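Long-range contacts in glutathione S-transferase 2 (PDB 1TW9), which probably catalyses the conjugation of glutathione to electrophilic compounds, releasing a halide from alkyl or aryl halides, as in other glutathione transferases of the sigma family: residues A44-G49 and G58-Q63; T7-R12 and L34-F39. One frame throughout, in Å; residues are numbered along the deposited sequence.

Both contacts belong to the thioredoxin-like N-terminal domain and come in series along the chain, both segments of contact 2 preceding those of contact 1, with centres about 14 Å apart. Contact 2 lies at strand 4-9 and the outermost strand 30-34, where the chain enters helix 36-39; contact 1 packs the loop that precedes strand 53-56 against the other outermost strand, 59-62. The four-stranded mixed sheet, in the order 30-34, 4-9, 53-56, 59-62, thus joins them. F46 of contact 1 links the two directly, its ring touching F39, T7 and L34 of contact 2. The connection after strand 30-34 is therefore held to the sheet at two successive points.

Contact 1: residues A44-G49 and G58-Q63; sequences ATFPFG and GQQLAQ
P47 lays its ring against A62, CB to CB at 3.9 Å, while CD on the same ring meets OE1 of Q60. Next to it, the F48 ring presents its edge to A62: CD1 lies 3.7 Å from the methyl CB, near the ring plane. With CG anti to the carbonyl carbon (chi1 -51°), F48 also has P47 CB over one face, toward the rim, and beyond this chain it packs on A94 of the second subunit. The polar part of the contact falls to Q60, whose extended chain carries the amide past the proline. NE2 donates to T45 O at 3.0 Å, with an N-H...O angle of 152°; the acceptor oxygen lies almost in the amide plane, whereas NE2 sits above the carbonyl plane. The same NE2 approaches the edge of the F46 ring at CD2. An alanine in place of Q60 would probably leave T45 O without this donor and open a gap beside P47 CD. F46 to G49 form a type I turn, closed by G49 N to F46 O. A loop turned back onto an edge strand, just before the proline-containing approach to strand 53-56, belongs to the thioredoxin-like fold of glutathione transferases.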
ATOM      1  N   ALA A  44      15.502 -14.563  -8.948  1.00 34.53           N
ATOM      2  CA  ALA A  44      14.533 -15.656  -8.924  1.00 34.32           C
ATOM      3  C   ALA A  44      14.157 -16.083  -7.486  1.00 34.21           C
ATOM      4  O   ALA A  44      13.150 -16.764  -7.314  1.00 35.18           O
ATOM      5  CB  ALA A  44      15.051 -16.829  -9.692  1.00 35.37           C
ATOM      6  N   THR A  45      14.959 -15.697  -6.478  1.00 33.42           N
ATOM      7  CA  THR A  45      14.763 -16.149  -5.093  1.00 33.31           C
ATOM      8  C   THR A  45      13.833 -15.191  -4.336  1.00 32.75           C
ATOM      9  O   THR A  45      13.409 -15.506  -3.237  1.00 34.32           O
ATOM     10  CB  THR A  45      16.111 -16.257  -4.283  1.00 33.16           C
ATOM     11  OG1 THR A  45      16.645 -14.952  -4.005  1.00 34.23           O
ATOM     12  CG2 THR A  45      17.255 -17.021  -5.042  1.00 33.21           C
ATOM     13  N   PHE A  46      13.542 -14.035  -4.918  1.00 30.81           N
ATOM     14  CA  PHE A  46      12.698 -13.031  -4.228  1.00 31.13           C
ATOM     15  C   PHE A  46      11.249 -13.223  -4.675  1.00 31.70           C
ATOM     16  O   PHE A  46      11.008 -13.555  -5.846  1.00 33.07           O
ATOM     17  CB  PHE A  46      13.184 -11.619  -4.510  1.00 31.61           C
ATOM     18  CG  PHE A  46      14.628 -11.402  -4.160  1.00 30.58           C
ATOM     19  CD1 PHE A  46      15.508 -10.889  -5.093  1.00 32.13           C
ATOM     20  CD2 PHE A  46      15.117 -11.733  -2.932  1.00 31.13           C
ATOM     21  CE1 PHE A  46      16.818 -10.652  -4.749  1.00 33.65           C
ATOM     22  CE2 PHE A  46      16.428 -11.510  -2.609  1.00 32.45           C
ATOM     23  CZ  PHE A  46      17.284 -11.003  -3.540  1.00 32.39           C
ATOM     24  N   PRO A  47      10.313 -12.991  -3.737  1.00 32.48           N
ATOM     25  CA  PRO A  47       8.901 -13.274  -3.985  1.00 32.34           C
ATOM     26  C   PRO A  47       8.324 -12.709  -5.269  1.00 31.48           C
ATOM     27  O   PRO A  47       7.584 -13.403  -5.979  1.00 33.80           O
ATOM     28  CB  PRO A  47       8.226 -12.690  -2.774  1.00 32.74           C
ATOM     29  CG  PRO A  47       9.231 -12.892  -1.665  1.00 33.05           C
ATOM     30  CD  PRO A  47      10.520 -12.506  -2.373  1.00 32.00           C
ATOM     31  N   PHE A  48       8.703 -11.492  -5.625  1.00 31.27           N
ATOM     32  CA  PHE A  48       8.247 -10.882  -6.831  1.00 29.27           C
ATOM     33  C   PHE A  48       9.416 -10.409  -7.705  1.00 29.25           C
ATOM     34  O   PHE A  48       9.287  -9.462  -8.479  1.00 29.55           O
ATOM     35  CB  PHE A  48       7.317  -9.734  -6.533  1.00 29.83           C
ATOM     36  CG  PHE A  48       6.211 -10.124  -5.583  1.00 29.91           C
ATOM     37  CD1 PHE A  48       6.274  -9.711  -4.260  1.00 33.01           C
ATOM     38  CD2 PHE A  48       5.161 -10.915  -6.012  1.00 30.19           C
ATOM     39  CE1 PHE A  48       5.298 -10.104  -3.364  1.00 33.44           C
ATOM     40  CE2 PHE A  48       4.139 -11.294  -5.136  1.00 33.72           C
ATOM     41  CZ  PHE A  48       4.226 -10.901  -3.818  1.00 33.64           C
ATOM     42  N   GLY A  49      10.535 -11.080  -7.566  1.00 30.62           N
ATOM     43  CA  GLY A  49      11.731 -10.779  -8.399  1.00 29.55           C
ATOM     44  C   GLY A  49      12.401  -9.436  -8.110  1.00 30.47           C
ATOM     45  O   GLY A  49      13.137  -8.888  -8.951  1.00 28.89           O
ATOM     46  N   GLY A  58      13.993 -16.222   8.753  1.00 33.98           N
ATOM     47  CA  GLY A  58      14.181 -16.909   7.493  1.00 34.08           C
ATOM     48  C   GLY A  58      12.995 -16.911   6.533  1.00 33.50           C
ATOM     49  O   GLY A  58      13.103 -17.506   5.467  1.00 35.67           O
ATOM     50  N   GLN A  59      11.892 -16.291   6.922  1.00 32.85           N
ATOM     51  CA  GLN A  59      10.665 -16.234   6.122  1.00 31.63           C
ATOM     52  C   GLN A  59      10.646 -14.880   5.397  1.00 31.80           C
ATOM     53  O   GLN A  59      10.830 -13.824   6.019  1.00 30.64           O
ATOM     54  CB  GLN A  59       9.442 -16.456   6.991  1.00 32.84           C
ATOM     55  CG  GLN A  59       9.524 -17.753   7.801  1.00 36.73           C
ATOM     56  CD  GLN A  59       9.591 -18.978   6.913  1.00 39.40           C
ATOM     57  OE1 GLN A  59       8.865 -19.061   5.910  1.00 42.95           O
ATOM     58  NE2 GLN A  59      10.461 -19.965   7.274  1.00 43.88           N
ATOM     59  N   GLN A  60      10.463 -14.933   4.075  1.00 31.11           N
ATOM     60  CA  GLN A  60      10.537 -13.720   3.253  1.00 30.67           C
ATOM     61  C   GLN A  60       9.232 -12.940   3.228  1.00 30.45           C
ATOM     62  O   GLN A  60       8.155 -13.522   3.123  1.00 30.99           O
ATOM     63  CB  GLN A  60      10.884 -14.035   1.806  1.00 30.21           C
ATOM     64  CG  GLN A  60      12.196 -14.683   1.563  1.00 31.14           C
ATOM     65  CD  GLN A  60      12.403 -14.900   0.109  1.00 30.88           C
ATOM     66  OE1 GLN A  60      11.557 -15.552  -0.522  1.00 32.92           O
ATOM     67  NE2 GLN A  60      13.520 -14.377  -0.449  1.00 34.61           N
ATOM     68  N   LEU A  61       9.388 -11.628   3.222  1.00 30.86           N
ATOM     69  CA  LEU A  61       8.317 -10.684   3.033  1.00 30.50           C
ATOM     70  C   LEU A  61       8.829  -9.579   2.114  1.00 31.20           C
ATOM     71  O   LEU A  61       9.810  -8.874   2.464  1.00 31.88           O
ATOM     72  CB  LEU A  61       7.920 -10.056   4.353  1.00 31.57           C
ATOM     73  CG  LEU A  61       6.895  -8.861   4.314  1.00 31.27           C
ATOM     74  CD1 LEU A  61       5.536  -9.303   3.733  1.00 32.23           C
ATOM     75  CD2 LEU A  61       6.715  -8.188   5.643  1.00 30.32           C
ATOM     76  N   ALA A  62       8.149  -9.437   0.987  1.00 30.07           N
ATOM     77  CA  ALA A  62       8.567  -8.469  -0.026  1.00 30.60           C
ATOM     78  C   ALA A  62       7.647  -7.236   0.034  1.00 30.37           C
ATOM     79  O   ALA A  62       6.664  -7.210   0.754  1.00 31.27           O
ATOM     80  CB  ALA A  62       8.517  -9.069  -1.399  1.00 30.71           C
ATOM     81  N   GLN A  63       8.026  -6.225  -0.729  1.00 31.71           N
ATOM     82  CA  GLN A  63       7.255  -5.015  -1.000  1.00 31.26           C
ATOM     83  C   GLN A  63       7.481  -3.987   0.135  1.00 31.13           C
ATOM     84  O   GLN A  63       7.120  -4.176   1.282  1.00 31.75           O
ATOM     85  CB  GLN A  63       5.797  -5.256  -1.261  1.00 32.34           C
ATOM     86  CG  GLN A  63       5.483  -6.134  -2.457  1.00 30.98           C
ATOM     87  CD  GLN A  63       5.694  -5.434  -3.760  1.00 33.33           C
ATOM     88  OE1 GLN A  63       5.761  -6.069  -4.799  1.00 37.52           O
ATOM     89  NE2 GLN A  63       5.841  -4.119  -3.705  1.00 37.84           N
TER

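Contact 2: residues T7-R12 and L34-F39; sequences TYFNGR and LTQETF
F9 and L34 meet where strand 4-9 runs parallel to strand 30-34, neighbours in the thioredoxin-like sheet whose β-α-β crossover passes through helix 16-24. The backbone supplies one hydrogen bond between the two segments: L34 N donates to Y8 O at 2.9 Å, nearly straight at 170° and in the carbonyl plane. Apolar contact comes from two pairs of side chains. CG2 of T7, anti to the backbone N, meets the L34 methyl CD1 at 3.5 Å, the two side chains crossing obliquely. The end of the F9 ring reaches the short helix 36-39, where CE1 lies 3.8 Å from F39 CB and CZ stands over one face of the F39 ring, offset toward the rim. Their planes are inclined at 50° with centroids 5.2 Å apart, an oblique aromatic pair. The ring edge of F9 also carries a polar neighbour, for L34 O lies in its plane, 3.6 Å from CD1. Polar groups nearby are held separately: Y8 OH bonds to A14 N and N10 OD1 to R33 NH1. The helix that brings F39 to F9 starts with T35 as its N-cap, and there its OG1 accepts from T38 N at 3.0 Å.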
ATOM      1  N   THR A   7      17.244  -7.117   2.679  1.00 30.74           N
ATOM      2  CA  THR A   7      18.067  -7.184   1.456  1.00 31.84           C
ATOM      3  C   THR A   7      17.527  -6.080   0.495  1.00 32.17           C
ATOM      4  O   THR A   7      16.311  -5.995   0.204  1.00 30.68           O
ATOM      5  CB  THR A   7      17.965  -8.580   0.832  1.00 31.92           C
ATOM      6  OG1 THR A   7      18.564  -9.560   1.727  1.00 33.84           O
ATOM      7  CG2 THR A   7      18.801  -8.606  -0.422  1.00 34.02           C
ATOM      8  N   TYR A   8      18.461  -5.267   0.006  1.00 31.69           N
ATOM      9  CA  TYR A   8      18.145  -4.169  -0.887  1.00 32.28           C
ATOM     10  C   TYR A   8      19.435  -3.815  -1.632  1.00 32.32           C
ATOM     11  O   TYR A   8      20.433  -4.461  -1.471  1.00 32.99           O
ATOM     12  CB  TYR A   8      17.525  -2.989  -0.130  1.00 32.28           C
ATOM     13  CG  TYR A   8      17.010  -1.904  -1.039  1.00 31.80           C
ATOM     14  CD1 TYR A   8      16.043  -2.173  -1.990  1.00 32.86           C
ATOM     15  CD2 TYR A   8      17.509  -0.620  -0.973  1.00 33.75           C
ATOM     16  CE1 TYR A   8      15.598  -1.188  -2.829  1.00 30.85           C
ATOM     17  CE2 TYR A   8      17.098   0.343  -1.806  1.00 33.92           C
ATOM     18  CZ  TYR A   8      16.098   0.052  -2.750  1.00 33.69           C
ATOM     19  OH  TYR A   8      15.640   1.032  -3.620  1.00 33.12           O
ATOM     20  N   PHE A   9      19.391  -2.798  -2.477  1.00 31.99           N
ATOM     21  CA  PHE A   9      20.561  -2.248  -3.080  1.00 33.19           C
ATOM     22  C   PHE A   9      21.312  -1.340  -2.125  1.00 31.12           C
ATOM     23  O   PHE A   9      20.828  -1.048  -1.000  1.00 30.78           O
ATOM     24  CB  PHE A   9      20.149  -1.499  -4.331  1.00 33.70           C
ATOM     25  CG  PHE A   9      19.596  -2.401  -5.382  1.00 35.01           C
ATOM     26  CD1 PHE A   9      20.400  -3.386  -5.936  1.00 36.42           C
ATOM     27  CD2 PHE A   9      18.303  -2.278  -5.822  1.00 37.68           C
ATOM     28  CE1 PHE A   9      19.914  -4.244  -6.893  1.00 38.80           C
ATOM     29  CE2 PHE A   9      17.835  -3.138  -6.821  1.00 36.27           C
ATOM     30  CZ  PHE A   9      18.644  -4.108  -7.322  1.00 37.20           C
ATOM     31  N   ASN A  10      22.526  -0.955  -2.530  1.00 30.09           N
ATOM     32  CA  ASN A  10      23.309  -0.017  -1.720  1.00 29.42           C
ATOM     33  C   ASN A  10      22.832   1.387  -1.960  1.00 29.69           C
ATOM     34  O   ASN A  10      23.450   2.178  -2.648  1.00 30.04           O
ATOM     35  CB  ASN A  10      24.835  -0.091  -1.954  1.00 29.77           C
ATOM     36  CG  ASN A  10      25.602   0.762  -0.985  1.00 28.13           C
ATOM     37  OD1 ASN A  10      25.088   1.113   0.055  1.00 30.44           O
ATOM     38  ND2 ASN A  10      26.844   1.091  -1.335  1.00 27.15           N
ATOM     39  N   GLY A  11      21.711   1.667  -1.344  1.00 31.14           N
ATOM     40  CA  GLY A  11      21.146   2.967  -1.314  1.00 30.48           C
ATOM     41  C   GLY A  11      19.993   3.062  -0.360  1.00 30.74           C
ATOM     42  O   GLY A  11      19.558   2.089   0.193  1.00 30.48           O
ATOM     43  N   ARG A  12      19.505   4.286  -0.213  1.00 31.55           N
ATOM     44  CA  ARG A  12      18.366   4.575   0.662  1.00 31.11           C
ATOM     45  C   ARG A  12      17.147   3.997  -0.049  1.00 32.68           C
ATOM     46  O   ARG A  12      16.668   2.938   0.315  1.00 33.20           O
ATOM     47  CB  ARG A  12      18.205   6.095   0.942  1.00 31.88           C
ATOM     48  CG  ARG A  12      19.402   6.692   1.662  1.00 31.24           C
ATOM     49  CD  ARG A  12      19.238   8.158   1.956  1.00 32.99           C
ATOM     50  NE  ARG A  12      19.000   8.932   0.723  1.00 40.41           N
ATOM     51  CZ  ARG A  12      19.955   9.265  -0.117  1.00 37.57           C
ATOM     52  NH1 ARG A  12      21.198   8.983   0.192  1.00 38.11           N
ATOM     53  NH2 ARG A  12      19.706   9.971  -1.211  1.00 39.67           N
ATOM     54  N   LEU A  34      23.134  -5.284  -1.865  1.00 28.63           N
ATOM     55  CA  LEU A  34      23.588  -5.977  -3.048  1.00 29.67           C
ATOM     56  C   LEU A  34      24.086  -5.043  -4.115  1.00 29.98           C
ATOM     57  O   LEU A  34      23.563  -3.963  -4.291  1.00 28.39           O
ATOM     58  CB  LEU A  34      22.423  -6.788  -3.603  1.00 29.14           C
ATOM     59  CG  LEU A  34      21.809  -7.849  -2.687  1.00 29.73           C
ATOM     60  CD1 LEU A  34      20.714  -8.529  -3.388  1.00 34.33           C
ATOM     61  CD2 LEU A  34      22.852  -8.876  -2.190  1.00 31.81           C
ATOM     62  N   THR A  35      25.074  -5.505  -4.892  1.00 31.54           N
ATOM     63  CA  THR A  35      25.367  -4.887  -6.157  1.00 33.88           C
ATOM     64  C   THR A  35      24.398  -5.452  -7.214  1.00 34.86           C
ATOM     65  O   THR A  35      23.769  -6.493  -7.008  1.00 34.35           O
ATOM     66  CB  THR A  35      26.810  -5.185  -6.584  1.00 33.53           C
ATOM     67  OG1 THR A  35      27.004  -6.610  -6.703  1.00 34.21           O
ATOM     68  CG2 THR A  35      27.840  -4.759  -5.498  1.00 36.09           C
ATOM     69  N   GLN A  36      24.278  -4.755  -8.331  1.00 36.19           N
ATOM     70  CA  GLN A  36      23.490  -5.261  -9.458  1.00 38.24           C
ATOM     71  C   GLN A  36      23.990  -6.651  -9.833  1.00 37.99           C
ATOM     72  O   GLN A  36      23.209  -7.531 -10.188  1.00 38.26           O
ATOM     73  CB  GLN A  36      23.617  -4.355 -10.685  1.00 38.26           C
ATOM     74  CG  GLN A  36      22.305  -4.014 -11.415  1.00 42.09           C
ATOM     75  CD  GLN A  36      21.248  -5.118 -11.402  1.00 44.56           C
ATOM     76  OE1 GLN A  36      20.089  -4.856 -11.110  1.00 49.10           O
ATOM     77  NE2 GLN A  36      21.644  -6.335 -11.745  1.00 48.08           N
ATOM     78  N   GLU A  37      25.301  -6.837  -9.750  1.00 38.58           N
ATOM     79  CA  GLU A  37      25.922  -8.075 -10.142  1.00 38.56           C
ATOM     80  C   GLU A  37      25.567  -9.212  -9.189  1.00 38.51           C
ATOM     81  O   GLU A  37      25.347 -10.346  -9.631  1.00 38.08           O
ATOM     82  CB  GLU A  37      27.449  -7.894 -10.252  1.00 38.90           C
ATOM     83  CG  GLU A  37      27.903  -7.065 -11.447  1.00 41.43           C
ATOM     84  CD  GLU A  37      27.724  -5.549 -11.308  1.00 42.76           C
ATOM     85  OE1 GLU A  37      27.450  -5.036 -10.189  1.00 40.78           O
ATOM     86  OE2 GLU A  37      27.876  -4.872 -12.365  1.00 43.60           O
ATOM     87  N   THR A  38      25.487  -8.944  -7.885  1.00 37.95           N
ATOM     88  CA  THR A  38      25.105 -10.029  -6.983  1.00 38.22           C
ATOM     89  C   THR A  38      23.594 -10.215  -6.946  1.00 37.68           C
ATOM     90  O   THR A  38      23.121 -11.296  -6.597  1.00 38.86           O
ATOM     91  CB  THR A  38      25.658  -9.844  -5.568  1.00 38.47           C
ATOM     92  OG1 THR A  38      25.206 -10.920  -4.726  1.00 41.10           O
ATOM     93  CG2 THR A  38      25.086  -8.635  -4.940  1.00 37.94           C
ATOM     94  N   PHE A  39      22.856  -9.172  -7.307  1.00 36.08           N
ATOM     95  CA  PHE A  39      21.383  -9.252  -7.366  1.00 36.30           C
ATOM     96  C   PHE A  39      20.905 -10.233  -8.439  1.00 36.32           C
ATOM     97  O   PHE A  39      19.957 -10.985  -8.208  1.00 35.15           O
ATOM     98  CB  PHE A  39      20.795  -7.880  -7.673  1.00 36.00           C
ATOM     99  CG  PHE A  39      19.312  -7.901  -7.989  1.00 35.99           C
ATOM    100  CD1 PHE A  39      18.373  -7.922  -6.975  1.00 35.57           C
ATOM    101  CD2 PHE A  39      18.864  -7.936  -9.298  1.00 35.93           C
ATOM    102  CE1 PHE A  39      17.016  -7.944  -7.272  1.00 32.56           C
ATOM    103  CE2 PHE A  39      17.523  -7.961  -9.572  1.00 35.00           C
ATOM    104  CZ  PHE A  39      16.599  -7.960  -8.519  1.00 35.78           C
TER